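Local coordinates for protein KLLA0E08119p (Kluyveromyces lactis, PDB 3VA7) that probably carboxylates urea to urea-1-carboxylate with biotin, ATP and hydrogencarbonate, as the urea carboxylase part of a longer enzyme that also appears to hydrolyse that product, at residues D510-G522 against Q796-L808. Sequence-based numbering, arbitrary orientation.
Sequences DSYSFRLANRVVG and QDKSIDNFEEGSL
Two nearly parallel helices pack in the carboxyltransferase part of urea carboxylase, where Tyr512, Arg515 and Arg519 of helix 511-520 meet the 796-802 end of helix 786-802 and the chain beyond; the axes of these two segments lie 13° apart and 10.1 Å at closest approach. Ile800 packs CG1 against Arg515 CB, and its CD1 lies over one face of the Arg515 guanidinium. Bent at chi3, Arg515 forms a salt bridge from NH2 to Asp797 OD1 at 2.7 Å. The guanidinium and carboxylate planes stand 83° apart, and Lys793 holds the second carboxylate oxygen. Arg519 lies over Phe803, its CG 3.3 Å from the ring centroid and almost on the ring normal, a CH-pi contact. The bend at chi2 (54°) carries the guanidinium toward the CB side of Phe803, where NE makes a weak hydrogen bond to Ile800 O at 3.5 Å; Phe644 adds a cation-pi contact. An alanine in place of Arg519 would probably leave this face of Phe803 without its aliphatic cover and Phe644 without its cation. Leu516 CD2 and Val520 CG2 close on the ring's edge. Gln796 and Leu808 both lie to one side of the Tyr512 ring plane, Ser799 CB meets its edge, and OH bonds Leu653 O. The chemistry is thus mixed: arginine stems pack on Ile800 and Phe803, while their guanidinium ends meet a carboxylate strongly and a carbonyl weakly.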
ATOM      1  N   ASP A 510      12.230  -5.542  16.839  1.00 30.76           N
ATOM      2  CA  ASP A 510      13.378  -5.722  17.730  1.00 29.84           C
ATOM      3  C   ASP A 510      14.511  -5.240  16.875  1.00 29.92           C
ATOM      4  O   ASP A 510      15.023  -5.981  16.018  1.00 30.17           O
ATOM      5  CB  ASP A 510      13.547  -7.200  18.184  1.00 29.21           C
ATOM      6  CG  ASP A 510      15.042  -7.609  18.548  1.00 30.16           C
ATOM      7  OD1 ASP A 510      15.321  -8.834  18.775  1.00 29.24           O
ATOM      8  OD2 ASP A 510      15.945  -6.741  18.603  1.00 28.03           O
ATOM      9  N   SER A 511      14.910  -3.994  17.093  1.00 29.45           N
ATOM     10  CA  SER A 511      15.879  -3.404  16.183  1.00 29.48           C
ATOM     11  C   SER A 511      17.286  -3.884  16.356  1.00 30.22           C
ATOM     12  O   SER A 511      18.054  -3.827  15.376  1.00 31.99           O
ATOM     13  CB  SER A 511      15.826  -1.870  16.114  1.00 29.81           C
ATOM     14  OG  SER A 511      16.485  -1.212  17.160  1.00 24.51           O
ATOM     15  N   TYR A 512      17.631  -4.392  17.537  1.00 30.03           N
ATOM     16  CA  TYR A 512      19.026  -4.883  17.781  1.00 30.45           C
ATOM     17  C   TYR A 512      19.411  -6.153  16.975  1.00 30.24           C
ATOM     18  O   TYR A 512      20.406  -6.158  16.202  1.00 30.83           O
ATOM     19  CB  TYR A 512      19.345  -5.016  19.297  1.00 30.70           C
ATOM     20  CG  TYR A 512      20.822  -5.136  19.564  1.00 32.47           C
ATOM     21  CD1 TYR A 512      21.707  -4.145  19.145  1.00 32.89           C
ATOM     22  CD2 TYR A 512      21.350  -6.270  20.167  1.00 33.87           C
ATOM     23  CE1 TYR A 512      23.058  -4.272  19.341  1.00 34.29           C
ATOM     24  CE2 TYR A 512      22.720  -6.411  20.353  1.00 34.67           C
ATOM     25  CZ  TYR A 512      23.562  -5.414  19.943  1.00 34.87           C
ATOM     26  OH  TYR A 512      24.913  -5.547  20.125  1.00 35.25           O
ATOM     27  N   SER A 513      18.617  -7.203  17.132  1.00 29.34           N
ATOM     28  CA  SER A 513      18.777  -8.409  16.345  1.00 28.90           C
ATOM     29  C   SER A 513      18.769  -8.098  14.864  1.00 29.40           C
ATOM     30  O   SER A 513      19.532  -8.713  14.078  1.00 29.46           O
ATOM     31  CB  SER A 513      17.660  -9.409  16.645  1.00 29.49           C
ATOM     32  OG  SER A 513      17.422  -9.665  18.040  1.00 28.83           O
ATOM     33  N   PHE A 514      17.917  -7.142  14.457  1.00 29.78           N
ATOM     34  CA  PHE A 514      17.771  -6.842  13.037  1.00 29.22           C
ATOM     35  C   PHE A 514      19.131  -6.362  12.537  1.00 30.51           C
ATOM     36  O   PHE A 514      19.607  -6.778  11.476  1.00 30.61           O
ATOM     37  CB  PHE A 514      16.693  -5.785  12.792  1.00 28.72           C
ATOM     38  CG  PHE A 514      16.605  -5.322  11.341  1.00 26.59           C
ATOM     39  CD1 PHE A 514      15.685  -5.887  10.473  1.00 23.60           C
ATOM     40  CD2 PHE A 514      17.450  -4.302  10.857  1.00 25.42           C
ATOM     41  CE1 PHE A 514      15.630  -5.460   9.115  1.00 24.01           C
ATOM     42  CE2 PHE A 514      17.416  -3.859   9.496  1.00 24.09           C
ATOM     43  CZ  PHE A 514      16.484  -4.440   8.622  1.00 20.67           C
ATOM     44  N   ARG A 515      19.755  -5.474  13.312  1.00 31.54           N
ATOM     45  CA  ARG A 515      20.991  -4.846  12.872  1.00 32.49           C
ATOM     46  C   ARG A 515      22.158  -5.797  13.033  1.00 32.61           C
ATOM     47  O   ARG A 515      23.088  -5.778  12.248  1.00 31.86           O
ATOM     48  CB  ARG A 515      21.251  -3.566  13.636  1.00 33.61           C
ATOM     49  CG  ARG A 515      20.128  -2.556  13.522  1.00 33.28           C
ATOM     50  CD  ARG A 515      20.661  -1.195  13.652  1.00 30.20           C
ATOM     51  NE  ARG A 515      20.818  -0.767  15.022  1.00 32.00           N
ATOM     52  CZ  ARG A 515      21.741   0.130  15.423  1.00 32.70           C
ATOM     53  NH1 ARG A 515      22.618   0.676  14.555  1.00 27.00           N
ATOM     54  NH2 ARG A 515      21.810   0.448  16.707  1.00 27.04           N
ATOM     55  N   LEU A 516      22.092  -6.662  14.033  1.00 33.63           N
ATOM     56  CA  LEU A 516      23.075  -7.732  14.106  1.00 34.67           C
ATOM     57  C   LEU A 516      22.989  -8.533  12.821  1.00 34.88           C
ATOM     58  O   LEU A 516      24.015  -8.735  12.160  1.00 33.83           O
ATOM     59  CB  LEU A 516      22.839  -8.647  15.303  1.00 34.81           C
ATOM     60  CG  LEU A 516      23.248  -8.175  16.699  1.00 38.44           C
ATOM     61  CD1 LEU A 516      22.617  -9.084  17.786  1.00 39.90           C
ATOM     62  CD2 LEU A 516      24.770  -8.084  16.863  1.00 37.39           C
ATOM     63  N   ALA A 517      21.772  -8.990  12.480  1.00 35.31           N
ATOM     64  CA  ALA A 517      21.619  -9.881  11.346  1.00 36.21           C
ATOM     65  C   ALA A 517      22.232  -9.185  10.136  1.00 37.25           C
ATOM     66  O   ALA A 517      23.085  -9.771   9.420  1.00 38.32           O
ATOM     67  CB  ALA A 517      20.149 -10.261  11.112  1.00 35.71           C
ATOM     68  N   ASN A 518      21.880  -7.916   9.932  1.00 36.78           N
ATOM     69  CA  ASN A 518      22.517  -7.199   8.837  1.00 36.85           C
ATOM     70  C   ASN A 518      24.028  -7.206   8.874  1.00 36.42           C
ATOM     71  O   ASN A 518      24.695  -7.505   7.884  1.00 36.73           O
ATOM     72  CB  ASN A 518      21.968  -5.772   8.685  1.00 36.41           C
ATOM     73  CG  ASN A 518      20.896  -5.694   7.591  1.00 37.63           C
ATOM     74  OD1 ASN A 518      20.879  -6.542   6.654  1.00 34.30           O
ATOM     75  ND2 ASN A 518      20.003  -4.689   7.692  1.00 34.17           N
ATOM     76  N   ARG A 519      24.565  -6.833  10.017  1.00 36.68           N
ATOM     77  CA  ARG A 519      26.001  -6.736  10.175  1.00 37.05           C
ATOM     78  C   ARG A 519      26.700  -8.089   9.934  1.00 35.67           C
ATOM     79  O   ARG A 519      27.766  -8.137   9.330  1.00 35.06           O
ATOM     80  CB  ARG A 519      26.348  -6.188  11.576  1.00 37.88           C
ATOM     81  CG  ARG A 519      27.845  -6.000  11.826  1.00 40.45           C
ATOM     82  CD  ARG A 519      28.483  -5.150  10.776  1.00 44.70           C
ATOM     83  NE  ARG A 519      29.733  -4.571  11.265  1.00 53.53           N
ATOM     84  CZ  ARG A 519      30.953  -5.024  10.945  1.00 56.79           C
ATOM     85  NH1 ARG A 519      32.033  -4.404  11.420  1.00 57.83           N
ATOM     86  NH2 ARG A 519      31.099  -6.080  10.141  1.00 55.94           N
ATOM     87  N   VAL A 520      26.081  -9.177  10.364  1.00 34.66           N
ATOM     88  CA  VAL A 520      26.747 -10.453  10.302  1.00 34.65           C
ATOM     89  C   VAL A 520      27.105 -10.770   8.856  1.00 35.62           C
ATOM     90  O   VAL A 520      28.074 -11.499   8.588  1.00 36.42           O
ATOM     91  CB  VAL A 520      25.913 -11.560  10.931  1.00 34.52           C
ATOM     92  CG1 VAL A 520      26.378 -12.914  10.455  1.00 33.43           C
ATOM     93  CG2 VAL A 520      25.881 -11.427  12.488  1.00 32.71           C
ATOM     94  N   VAL A 521      26.352 -10.193   7.927  1.00 35.00           N
ATOM     95  CA  VAL A 521      26.530 -10.469   6.528  1.00 34.63           C
ATOM     96  C   VAL A 521      27.271  -9.306   5.862  1.00 34.94           C
ATOM     97  O   VAL A 521      27.551  -9.341   4.649  1.00 34.89           O
ATOM     98  CB  VAL A 521      25.165 -10.636   5.876  1.00 35.17           C
ATOM     99  CG1 VAL A 521      25.330 -10.783   4.491  1.00 37.72           C
ATOM    100  CG2 VAL A 521      24.407 -11.889   6.390  1.00 36.53           C
ATOM    101  N   GLY A 522      27.606  -8.267   6.625  1.00 34.76           N
ATOM    102  CA  GLY A 522      28.378  -7.164   6.060  1.00 35.11           C
ATOM    103  C   GLY A 522      27.558  -6.160   5.248  1.00 36.02           C
ATOM    104  O   GLY A 522      28.107  -5.382   4.466  1.00 36.61           O
ATOM    105  N   GLN A 796      24.669   0.154  21.868  1.00 36.64           N
ATOM    106  CA  GLN A 796      24.211  -0.668  20.756  1.00 36.84           C
ATOM    107  C   GLN A 796      24.832  -0.141  19.447  1.00 37.90           C
ATOM    108  O   GLN A 796      25.269  -0.904  18.576  1.00 37.81           O
ATOM    109  CB  GLN A 796      22.680  -0.761  20.688  1.00 36.98           C
ATOM    110  CG  GLN A 796      22.010  -1.486  21.884  1.00 35.25           C
ATOM    111  CD  GLN A 796      20.460  -1.496  21.856  1.00 35.10           C
ATOM    112  OE1 GLN A 796      19.812  -2.032  22.776  1.00 34.64           O
ATOM    113  NE2 GLN A 796      19.867  -0.912  20.813  1.00 35.72           N
ATOM    114  N   ASP A 797      24.922   1.171  19.316  1.00 38.56           N
ATOM    115  CA  ASP A 797      25.492   1.688  18.118  1.00 39.55           C
ATOM    116  C   ASP A 797      26.974   1.317  17.987  1.00 40.35           C
ATOM    117  O   ASP A 797      27.427   0.966  16.892  1.00 41.45           O
ATOM    118  CB  ASP A 797      25.260   3.200  18.049  1.00 40.84           C
ATOM    119  CG  ASP A 797      23.761   3.577  17.922  1.00 41.03           C
ATOM    120  OD1 ASP A 797      22.911   2.693  17.835  1.00 42.52           O
ATOM    121  OD2 ASP A 797      23.432   4.773  17.933  1.00 42.82           O
ATOM    122  N   LYS A 798      27.726   1.373  19.083  1.00 40.46           N
ATOM    123  CA  LYS A 798      29.141   1.010  19.043  1.00 41.52           C
ATOM    124  C   LYS A 798      29.303  -0.462  18.767  1.00 40.12           C
ATOM    125  O   LYS A 798      30.234  -0.869  18.073  1.00 40.08           O
ATOM    126  CB  LYS A 798      29.917   1.373  20.332  1.00 42.53           C
ATOM    127  CG  LYS A 798      29.981   2.880  20.682  1.00 47.08           C
ATOM    128  CD  LYS A 798      30.662   3.776  19.599  1.00 54.33           C
ATOM    129  CE  LYS A 798      32.187   3.948  19.890  1.00 59.16           C
ATOM    130  NZ  LYS A 798      32.499   4.190  21.370  1.00 57.87           N
ATOM    131  N   SER A 799      28.391  -1.253  19.312  1.00 39.29           N
ATOM    132  CA  SER A 799      28.413  -2.685  19.107  1.00 38.31           C
ATOM    133  C   SER A 799      28.197  -2.937  17.649  1.00 37.98           C
ATOM    134  O   SER A 799      28.970  -3.649  17.043  1.00 38.27           O
ATOM    135  CB  SER A 799      27.354  -3.358  19.949  1.00 38.69           C
ATOM    136  OG  SER A 799      27.678  -3.198  21.328  1.00 39.41           O
ATOM    137  N   ILE A 800      27.204  -2.296  17.051  1.00 37.64           N
ATOM    138  CA  ILE A 800      26.996  -2.516  15.647  1.00 37.73           C
ATOM    139  C   ILE A 800      28.071  -1.949  14.748  1.00 38.22           C
ATOM    140  O   ILE A 800      28.397  -2.552  13.734  1.00 37.51           O
ATOM    141  CB  ILE A 800      25.591  -2.122  15.199  1.00 37.77           C
ATOM    142  CG1 ILE A 800      24.695  -3.339  15.347  1.00 36.91           C
ATOM    143  CG2 ILE A 800      25.549  -1.718  13.722  1.00 37.49           C
ATOM    144  CD1 ILE A 800      24.079  -3.344  16.599  1.00 34.33           C
ATOM    145  N   ASP A 801      28.623  -0.801  15.112  1.00 40.05           N
ATOM    146  CA  ASP A 801      29.545  -0.095  14.204  1.00 42.26           C
ATOM    147  C   ASP A 801      30.930  -0.686  14.130  1.00 41.80           C
ATOM    148  O   ASP A 801      31.541  -0.714  13.061  1.00 41.52           O
ATOM    149  CB  ASP A 801      29.665   1.392  14.557  1.00 43.27           C
ATOM    150  CG  ASP A 801      28.442   2.213  14.129  1.00 47.55           C
ATOM    151  OD1 ASP A 801      28.264   3.325  14.689  1.00 52.69           O
ATOM    152  OD2 ASP A 801      27.676   1.770  13.239  1.00 52.62           O
ATOM    153  N   ASN A 802      31.430  -1.132  15.270  1.00 42.40           N
ATOM    154  CA  ASN A 802      32.797  -1.652  15.340  1.00 43.22           C
ATOM    155  C   ASN A 802      32.784  -3.166  15.285  1.00 43.92           C
ATOM    156  O   ASN A 802      33.640  -3.773  14.616  1.00 44.32           O
ATOM    157  CB  ASN A 802      33.503  -1.174  16.611  1.00 42.78           C
ATOM    158  CG  ASN A 802      33.631   0.354  16.685  1.00 42.99           C
ATOM    159  OD1 ASN A 802      33.738   1.058  15.664  1.00 38.80           O
ATOM    160  ND2 ASN A 802      33.626   0.870  17.913  1.00 45.56           N
ATOM    161  N   PHE A 803      31.803  -3.755  15.985  1.00 43.99           N
ATOM    162  CA  PHE A 803      31.554  -5.199  15.965  1.00 44.54           C
ATOM    163  C   PHE A 803      32.679  -5.929  16.704  1.00 44.63           C
ATOM    164  O   PHE A 803      33.349  -6.786  16.134  1.00 44.45           O
ATOM    165  CB  PHE A 803      31.409  -5.694  14.504  1.00 44.55           C
ATOM    166  CG  PHE A 803      30.368  -6.800  14.304  1.00 43.92           C
ATOM    167  CD1 PHE A 803      29.141  -6.771  14.971  1.00 40.05           C
ATOM    168  CD2 PHE A 803      30.613  -7.850  13.386  1.00 44.15           C
ATOM    169  CE1 PHE A 803      28.169  -7.778  14.742  1.00 41.01           C
ATOM    170  CE2 PHE A 803      29.642  -8.875  13.153  1.00 42.47           C
ATOM    171  CZ  PHE A 803      28.434  -8.842  13.820  1.00 40.87           C
ATOM    172  N   GLU A 804      32.851  -5.579  17.977  1.00 44.83           N
ATOM    173  CA  GLU A 804      34.032  -5.919  18.782  1.00 45.86           C
ATOM    174  C   GLU A 804      33.593  -6.411  20.186  1.00 45.93           C
ATOM    175  O   GLU A 804      32.780  -5.752  20.838  1.00 46.63           O
ATOM    176  CB  GLU A 804      34.990  -4.689  18.837  1.00 45.28           C
ATOM    177  CG  GLU A 804      35.780  -4.516  17.510  1.00 48.55           C
ATOM    178  CD  GLU A 804      36.740  -3.277  17.383  1.00 55.45           C
ATOM    179  OE1 GLU A 804      36.926  -2.473  18.346  1.00 55.98           O
ATOM    180  OE2 GLU A 804      37.336  -3.123  16.269  1.00 57.00           O
ATOM    181  N   GLU A 805      34.098  -7.562  20.640  1.00 45.56           N
ATOM    182  CA  GLU A 805      33.705  -8.144  21.950  1.00 45.55           C
ATOM    183  C   GLU A 805      33.656  -7.107  23.097  1.00 45.44           C
ATOM    184  O   GLU A 805      34.568  -6.300  23.245  1.00 45.24           O
ATOM    185  CB  GLU A 805      34.664  -9.280  22.393  1.00 45.52           C
ATOM    186  CG  GLU A 805      35.084 -10.285  21.336  1.00 48.21           C
ATOM    187  CD  GLU A 805      34.118 -11.532  21.198  1.00 52.89           C
ATOM    188  OE1 GLU A 805      33.238 -11.754  22.108  1.00 52.54           O
ATOM    189  OE2 GLU A 805      34.266 -12.284  20.172  1.00 50.07           O
ATOM    190  N   GLY A 806      32.612  -7.162  23.925  1.00 45.92           N
ATOM    191  CA  GLY A 806      32.568  -6.393  25.170  1.00 45.93           C
ATOM    192  C   GLY A 806      31.905  -5.016  25.121  1.00 46.21           C
ATOM    193  O   GLY A 806      31.762  -4.363  26.172  1.00 45.62           O
ATOM    194  N   SER A 807      31.483  -4.563  23.931  1.00 45.86           N
ATOM    195  CA  SER A 807      30.944  -3.188  23.826  1.00 46.47           C
ATOM    196  C   SER A 807      29.428  -2.993  24.084  1.00 46.10           C
ATOM    197  O   SER A 807      28.964  -1.872  24.129  1.00 46.66           O
ATOM    198  CB  SER A 807      31.432  -2.457  22.561  1.00 46.39           C
ATOM    199  OG  SER A 807      31.048  -3.125  21.372  1.00 48.68           O
ATOM    200  N   LEU A 808      28.696  -4.067  24.347  1.00 45.79           N
ATOM    201  CA  LEU A 808      27.265  -3.991  24.593  1.00 45.55           C
ATOM    202  C   LEU A 808      26.959  -3.910  26.067  1.00 46.08           C
ATOM    203  O   LEU A 808      27.332  -4.791  26.831  1.00 46.67           O
ATOM    204  CB  LEU A 808      26.521  -5.214  23.998  1.00 45.47           C
ATOM    205  CG  LEU A 808      25.006  -5.413  24.305  1.00 44.93           C
ATOM    206  CD1 LEU A 808      24.132  -4.442  23.474  1.00 41.40           C
ATOM    207  CD2 LEU A 808      24.506  -6.863  24.166  1.00 39.03           C
TER